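Local coordinates for YrdC-like domain-containing protein (Streptococcus mutans, PDB 3L7V), which is of unknown function but carries a YrdC-like domain, may bind double-stranded RNA and may act in tRNA modification, at residues Pro264-Lys269 and Trp287-Gly292. Numbering follows the deposited sequence.
Sequences PVVIRK and WNYRQG. With SO4 (sulfate ion), chain G; SO4 (sulfate ion), chain B.
A beta-alpha-beta unit brings Val-265 and Val-266 alongside Asn-288 and Tyr-289 as parallel neighbours, with helix 273-283 as the connection and strand 288-289 at the margin of the mixed sheet. Parallel pairing shows in the staggered ladder: Asn-288 N gives to Pro-264 O, Val-266 N to Asn-288 O at 3.1 Å, and Arg-290 N to Val-266 O at 2.9 Å. On the helix side of the sheet, Val-266 sends CG2 alongside Trp-287, 4.0 Å from CZ3, while Leu-280 touches both side chains from the helix. CG1 of Val-266, anti to the backbone N (chi1 174°), lies 4.1 Å from CD1 of Tyr-289, and the two methyls thus divide between the two aromatic residues. On the opposite face, Val-265 meets Asn-288 CB through CG2 and the aliphatic part of Arg-290 through CG1. The Arg-290 chain then bends at chi2, and NH1 returns to Tyr-289 O, approaching from above the carbonyl plane. Where regular pairing ends, Ile-267 and Arg-268 form a classic beta bulge against Met-239 of strand 239-241, and Lys-269 CD lies 3.7 Å from both Tyr-289 OH and Gln-291 NE2. One sulfate, probably from the crystallisation liquor, accepts a hydrogen bond from Lys-269 N, and a second sulfate one from Arg-268 NH1. Gly-292 N reaches Ile-267 O at 3.2 Å, bent to 138° at the hydrogen and lying 42° out of the carbonyl plane.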
ATOM      1  N   PRO A 264     -18.555  -1.612  -5.721  1.00 16.85           N
ATOM      2  CA  PRO A 264     -17.439  -1.422  -4.774  1.00 10.10           C
ATOM      3  C   PRO A 264     -17.793  -1.931  -3.373  1.00 21.81           C
ATOM      4  O   PRO A 264     -18.955  -1.790  -2.995  1.00 19.64           O
ATOM      5  CB  PRO A 264     -17.271   0.099  -4.715  1.00 15.15           C
ATOM      6  CG  PRO A 264     -17.903   0.621  -5.999  1.00 14.81           C
ATOM      7  CD  PRO A 264     -18.958  -0.364  -6.398  1.00 10.42           C
ATOM      8  N   VAL A 265     -16.829  -2.485  -2.620  1.00 19.82           N
ATOM      9  CA  VAL A 265     -17.095  -2.957  -1.248  1.00 16.72           C
ATOM     10  C   VAL A 265     -16.016  -2.545  -0.225  1.00 18.99           C
ATOM     11  O   VAL A 265     -14.850  -2.896  -0.376  1.00 17.63           O
ATOM     12  CB  VAL A 265     -17.211  -4.495  -1.194  1.00 23.13           C
ATOM     13  CG1 VAL A 265     -17.438  -4.968   0.257  1.00 18.46           C
ATOM     14  CG2 VAL A 265     -18.316  -5.015  -2.136  1.00 22.15           C
ATOM     15  N   VAL A 266     -16.397  -1.827   0.828  1.00 17.85           N
ATOM     16  CA  VAL A 266     -15.432  -1.498   1.872  1.00 15.83           C
ATOM     17  C   VAL A 266     -15.178  -2.742   2.739  1.00 19.55           C
ATOM     18  O   VAL A 266     -16.093  -3.224   3.400  1.00 18.24           O
ATOM     19  CB  VAL A 266     -15.907  -0.305   2.747  1.00 23.91           C
ATOM     20  CG1 VAL A 266     -14.944  -0.057   3.939  1.00 11.26           C
ATOM     21  CG2 VAL A 266     -16.086   0.960   1.900  1.00 18.26           C
ATOM     22  N   ILE A 267     -13.944  -3.265   2.726  1.00 17.44           N
ATOM     23  CA  ILE A 267     -13.623  -4.491   3.478  1.00 13.28           C
ATOM     24  C   ILE A 267     -12.778  -4.299   4.761  1.00 19.69           C
ATOM     25  O   ILE A 267     -12.678  -5.211   5.592  1.00 17.74           O
ATOM     26  CB  ILE A 267     -13.049  -5.640   2.559  1.00 26.25           C
ATOM     27  CG1 ILE A 267     -11.860  -5.172   1.715  1.00 29.59           C
ATOM     28  CG2 ILE A 267     -14.132  -6.191   1.626  1.00 20.46           C
ATOM     29  CD1 ILE A 267     -10.588  -5.109   2.462  1.00 32.12           C
ATOM     30  N   ARG A 268     -12.196  -3.117   4.943  1.00 18.83           N
ATOM     31  CA  ARG A 268     -11.466  -2.831   6.181  1.00 19.17           C
ATOM     32  C   ARG A 268     -11.628  -1.372   6.579  1.00 20.17           C
ATOM     33  O   ARG A 268     -11.425  -0.476   5.769  1.00 23.88           O
ATOM     34  CB  ARG A 268      -9.974  -3.189   6.041  1.00 23.63           C
ATOM     35  CG  ARG A 268      -9.191  -3.290   7.348  1.00 21.96           C
ATOM     36  CD  ARG A 268      -7.731  -3.778   7.126  1.00 27.71           C
ATOM     37  NE  ARG A 268      -6.849  -2.739   6.585  1.00 26.49           N
ATOM     38  CZ  ARG A 268      -5.548  -2.901   6.331  1.00 30.66           C
ATOM     39  NH1 ARG A 268      -4.953  -4.062   6.570  1.00 29.88           N
ATOM     40  NH2 ARG A 268      -4.834  -1.899   5.834  1.00 30.87           N
ATOM     41  N   LYS A 269     -11.992  -1.159   7.839  1.00 22.78           N
ATOM     42  CA  LYS A 269     -12.167   0.169   8.437  1.00 27.32           C
ATOM     43  C   LYS A 269     -10.796   0.792   8.771  1.00 26.51           C
ATOM     44  O   LYS A 269      -9.841   0.072   9.039  1.00 27.01           O
ATOM     45  CB  LYS A 269     -13.037   0.007   9.703  1.00 27.06           C
ATOM     46  CG  LYS A 269     -13.612   1.262  10.309  1.00 30.92           C
ATOM     47  CD  LYS A 269     -14.541   0.911  11.474  1.00 37.69           C
ATOM     48  CE  LYS A 269     -15.065   2.167  12.172  1.00 41.55           C
ATOM     49  NZ  LYS A 269     -16.127   1.877  13.184  1.00 41.34           N
ATOM     50  N   TRP A 287     -23.087   1.014  -3.591  1.00 11.60           N
ATOM     51  CA  TRP A 287     -21.937   0.367  -2.925  1.00  8.81           C
ATOM     52  C   TRP A 287     -22.282  -0.349  -1.589  1.00 18.29           C
ATOM     53  O   TRP A 287     -23.347  -0.114  -1.006  1.00 20.82           O
ATOM     54  CB  TRP A 287     -20.737   1.339  -2.747  1.00 12.97           C
ATOM     55  CG  TRP A 287     -20.963   2.571  -1.841  1.00 10.49           C
ATOM     56  CD1 TRP A 287     -21.469   3.792  -2.222  1.00 12.51           C
ATOM     57  CD2 TRP A 287     -20.643   2.696  -0.444  1.00  4.92           C
ATOM     58  NE1 TRP A 287     -21.482   4.657  -1.151  1.00 10.62           N
ATOM     59  CE2 TRP A 287     -20.977   4.009  -0.050  1.00 12.93           C
ATOM     60  CE3 TRP A 287     -20.086   1.829   0.512  1.00 16.75           C
ATOM     61  CZ2 TRP A 287     -20.804   4.467   1.271  1.00 17.26           C
ATOM     62  CZ3 TRP A 287     -19.903   2.290   1.823  1.00 20.78           C
ATOM     63  CH2 TRP A 287     -20.266   3.591   2.188  1.00 16.83           C
ATOM     64  N   ASN A 288     -21.376  -1.221  -1.124  1.00 14.25           N
ATOM     65  CA  ASN A 288     -21.600  -2.058   0.066  1.00 19.41           C
ATOM     66  C   ASN A 288     -20.587  -1.810   1.182  1.00 16.97           C
ATOM     67  O   ASN A 288     -19.430  -1.492   0.916  1.00 18.23           O
ATOM     68  CB  ASN A 288     -21.528  -3.559  -0.290  1.00 22.04           C
ATOM     69  CG  ASN A 288     -22.734  -4.055  -1.089  1.00 24.62           C
ATOM     70  OD1 ASN A 288     -22.877  -5.259  -1.325  1.00 26.50           O
ATOM     71  ND2 ASN A 288     -23.597  -3.138  -1.509  1.00 16.34           N
ATOM     72  N   TYR A 289     -21.007  -1.986   2.432  1.00 19.88           N
ATOM     73  CA  TYR A 289     -20.069  -1.895   3.560  1.00 21.64           C
ATOM     74  C   TYR A 289     -19.979  -3.266   4.241  1.00 20.95           C
ATOM     75  O   TYR A 289     -21.003  -3.771   4.718  1.00 16.61           O
ATOM     76  CB  TYR A 289     -20.517  -0.796   4.548  1.00 19.71           C
ATOM     77  CG  TYR A 289     -19.628  -0.639   5.763  1.00 19.14           C
ATOM     78  CD1 TYR A 289     -18.610   0.305   5.786  1.00 16.69           C
ATOM     79  CD2 TYR A 289     -19.808  -1.439   6.886  1.00 14.91           C
ATOM     80  CE1 TYR A 289     -17.781   0.435   6.890  1.00 18.89           C
ATOM     81  CE2 TYR A 289     -19.009  -1.311   7.995  1.00 14.86           C
ATOM     82  CZ  TYR A 289     -17.993  -0.377   7.998  1.00 23.01           C
ATOM     83  OH  TYR A 289     -17.183  -0.247   9.106  1.00 22.72           O
ATOM     84  N   ARG A 290     -18.777  -3.870   4.265  1.00 16.75           N
ATOM     85  CA  ARG A 290     -18.573  -5.203   4.863  1.00 17.36           C
ATOM     86  C   ARG A 290     -17.302  -5.339   5.741  1.00 26.76           C
ATOM     87  O   ARG A 290     -16.337  -5.993   5.355  1.00 15.02           O
ATOM     88  CB  ARG A 290     -18.567  -6.312   3.782  1.00 14.78           C
ATOM     89  CG  ARG A 290     -19.869  -6.473   2.954  1.00 17.19           C
ATOM     90  CD  ARG A 290     -21.017  -7.092   3.762  1.00 17.72           C
ATOM     91  NE  ARG A 290     -22.212  -7.373   2.946  1.00 23.03           N
ATOM     92  CZ  ARG A 290     -23.157  -6.476   2.660  1.00 21.35           C
ATOM     93  NH1 ARG A 290     -23.047  -5.237   3.106  1.00 17.59           N
ATOM     94  NH2 ARG A 290     -24.211  -6.807   1.922  1.00 18.84           N
ATOM     95  N   GLN A 291     -17.326  -4.746   6.929  1.00 31.65           N
ATOM     96  CA  GLN A 291     -16.180  -4.769   7.843  1.00 28.58           C
ATOM     97  C   GLN A 291     -15.680  -6.194   8.127  1.00 25.67           C
ATOM     98  O   GLN A 291     -16.468  -7.092   8.414  1.00 20.09           O
ATOM     99  CB  GLN A 291     -16.531  -4.058   9.169  1.00 21.93           C
ATOM    100  CG  GLN A 291     -15.335  -3.455   9.900  1.00 29.81           C
ATOM    101  CD  GLN A 291     -15.702  -2.770  11.226  1.00 41.18           C
ATOM    102  OE1 GLN A 291     -15.005  -2.943  12.232  1.00 44.95           O
ATOM    103  NE2 GLN A 291     -16.791  -1.988  11.230  1.00 31.08           N
ATOM    104  N   GLY A 292     -14.369  -6.393   8.043  1.00 24.99           N
ATOM    105  CA  GLY A 292     -13.757  -7.629   8.501  1.00 25.08           C
ATOM    106  C   GLY A 292     -13.607  -8.687   7.429  1.00 36.50           C
ATOM    107  O   GLY A 292     -13.258  -9.824   7.725  1.00 36.84           O
TER
HETATM  108  S   SO4 G 267     -11.609  -4.403  10.513  1.00 76.76           S
HETATM  109  O1  SO4 G 267     -11.844  -3.995   9.132  1.00 80.47           O
HETATM  110  O2  SO4 G 267     -12.825  -5.007  11.042  1.00 75.32           O
HETATM  111  O3  SO4 G 267     -10.523  -5.379  10.562  1.00 79.07           O
HETATM  112  O4  SO4 G 267     -11.251  -3.232  11.310  1.00 77.64           O
HETATM  113  S   SO4 B 262      -0.904  -5.030   5.754  1.00 65.97           S
HETATM  114  O1  SO4 B 262      -1.148  -5.722   4.486  1.00 62.84           O
HETATM  115  O2  SO4 B 262      -2.097  -5.090   6.592  1.00 73.52           O
HETATM  116  O3  SO4 B 262       0.200  -5.684   6.460  1.00 56.12           O
HETATM  117  O4  SO4 B 262      -0.607  -3.620   5.498  1.00 66.90           O